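Local atomic coordinates of probable enoyl-CoA hydratase/isomerase (PDB entry 7BOR), a protein that binds coenzyme A and, as a member of the crotonase family, probably acts as an enoyl-CoA hydratase or delta(3)-delta(2)-enoyl-CoA isomerase. Residues A[37-42]-A[82-87]. Sequence-based numbering, arbitrary orientation.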
# COMPACT_ATOMS: atom_id res chain seq x y z
N GLU A 37 -4.80 -12.12 -6.10
CA GLU A 37 -4.88 -13.58 -6.08
C GLU A 37 -3.65 -14.19 -5.40
O GLU A 37 -3.77 -15.19 -4.69
CB GLU A 37 -5.07 -14.13 -7.51
CG GLU A 37 -4.03 -13.72 -8.54
CD GLU A 37 -4.10 -14.54 -9.83
OE1 GLU A 37 -3.89 -15.78 -9.78
OE2 GLU A 37 -4.35 -13.94 -10.90
N ALA A 38 -2.48 -13.56 -5.57
CA ALA A 38 -1.28 -14.03 -4.88
C ALA A 38 -1.47 -13.99 -3.37
O ALA A 38 -1.10 -14.95 -2.65
CB ALA A 38 -0.07 -13.21 -5.29
N LEU A 39 -2.04 -12.90 -2.85
CA LEU A 39 -2.40 -12.84 -1.44
C LEU A 39 -3.41 -13.94 -1.07
O LEU A 39 -3.26 -14.63 -0.06
CB LEU A 39 -2.97 -11.45 -1.09
CG LEU A 39 -2.00 -10.25 -1.13
CD1 LEU A 39 -2.74 -8.95 -0.83
CD2 LEU A 39 -0.81 -10.43 -0.16
N LEU A 40 -4.48 -14.10 -1.86
CA LEU A 40 -5.55 -15.00 -1.44
C LEU A 40 -5.12 -16.46 -1.50
O LEU A 40 -5.63 -17.28 -0.72
CB LEU A 40 -6.80 -14.79 -2.31
CG LEU A 40 -7.50 -13.48 -1.98
CD1 LEU A 40 -8.51 -13.10 -3.03
CD2 LEU A 40 -8.18 -13.56 -0.62
N GLU A 41 -4.21 -16.81 -2.39
CA GLU A 41 -3.68 -18.16 -2.42
C GLU A 41 -2.79 -18.38 -1.20
O GLU A 41 -3.13 -19.16 -0.30
CB GLU A 41 -2.92 -18.37 -3.73
CG GLU A 41 -2.24 -19.74 -3.94
CD GLU A 41 -1.39 -19.80 -5.24
OE1 GLU A 41 -1.86 -19.32 -6.30
OE2 GLU A 41 -0.24 -20.32 -5.19
N ALA A 42 -1.67 -17.63 -1.12
CA ALA A 42 -0.74 -17.64 0.01
C ALA A 42 -1.43 -17.64 1.37
O ALA A 42 -0.95 -18.30 2.31
CB ALA A 42 0.19 -16.44 -0.07
N GLY A 82 -10.12 -2.59 -5.85
CA GLY A 82 -10.90 -2.93 -4.68
C GLY A 82 -10.62 -4.33 -4.17
O GLY A 82 -10.62 -4.57 -2.96
N ARG A 83 -10.37 -5.27 -5.08
CA ARG A 83 -10.06 -6.64 -4.66
C ARG A 83 -8.66 -6.72 -4.05
O ARG A 83 -8.44 -7.46 -3.08
CB ARG A 83 -10.19 -7.61 -5.85
CG ARG A 83 -11.65 -7.85 -6.26
CD ARG A 83 -11.83 -8.90 -7.39
NE ARG A 83 -11.42 -8.47 -8.72
CZ ARG A 83 -12.19 -7.76 -9.54
NH1 ARG A 83 -13.39 -7.41 -9.15
NH2 ARG A 83 -11.76 -7.43 -10.75
N PHE A 84 -7.71 -5.93 -4.59
CA PHE A 84 -6.41 -5.86 -3.94
C PHE A 84 -6.54 -5.28 -2.53
O PHE A 84 -6.01 -5.84 -1.57
CB PHE A 84 -5.41 -5.05 -4.74
CG PHE A 84 -4.19 -4.70 -3.94
CD1 PHE A 84 -3.30 -5.70 -3.54
CD2 PHE A 84 -3.95 -3.38 -3.56
CE1 PHE A 84 -2.19 -5.39 -2.80
CE2 PHE A 84 -2.80 -3.05 -2.81
CZ PHE A 84 -1.93 -4.06 -2.42
N MET A 85 -7.30 -4.18 -2.39
CA MET A 85 -7.46 -3.57 -1.07
C MET A 85 -8.06 -4.55 -0.07
O MET A 85 -7.60 -4.65 1.08
CB MET A 85 -8.34 -2.32 -1.15
CG MET A 85 -7.66 -1.08 -1.74
SD MET A 85 -8.76 0.37 -1.72
CE MET A 85 -8.98 0.52 -3.44
N SER A 86 -9.12 -5.24 -0.48
CA SER A 86 -9.81 -6.15 0.42
C SER A 86 -8.88 -7.29 0.79
O SER A 86 -8.82 -7.69 1.95
CB SER A 86 -11.07 -6.72 -0.26
OG SER A 86 -12.06 -7.12 0.69
N ALA A 87 -8.18 -7.82 -0.20
CA ALA A 87 -7.26 -8.93 0.05
C ALA A 87 -6.16 -8.54 1.06
O ALA A 87 -5.91 -9.27 2.02
CB ALA A 87 -6.64 -9.40 -1.27
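Helix-to-helix packing in the crotonase fold joins Leu39 and Leu40 of helix 29-44 to Phe84 and Ala87 of helix 80-90. The two short axes come within 9.4 Å and their N-to-C directions differ by 32°, so segments 37-42 and 82-87 run in roughly the same direction. Leu39 and Ala87 have the closest backbones, with CA of Leu39 6.4 Å from CA of Ala87, and both CB atoms are directed across the interface.

One methyl does most of the touching. CD1 of Leu39 lies 3.9 Å from C of Ala87 and 4.0 Å from its CB, against both main chain and side chain. The same CD1 meets the ring of Phe84 obliquely, 4.1 Å from CE1. Phe84 reaches it because its first torsion sets CG anti to the backbone N (chi1 166°), swinging the ring toward helix 29-44 although its CB does not point that way. Leu40 closes the more exposed margin, where its CG comes within 4.2 Å of CB of Ala87; Ala87 thus sits against both leucines.

All contacts across the pair are apolar, and together they bury 174 Å². Leu39 also touches Leu16, which links helix 29-44 to strand 13-18, and Phe91, just past the end of helix 80-90. The side chain of Phe84 is about 8 Å from that of the CoA-binding Asn64 and, at about 13 Å from the bound coenzyme A, does not touch the ligand. The contact packs together two helices of the layered alpha/beta crotonase fold.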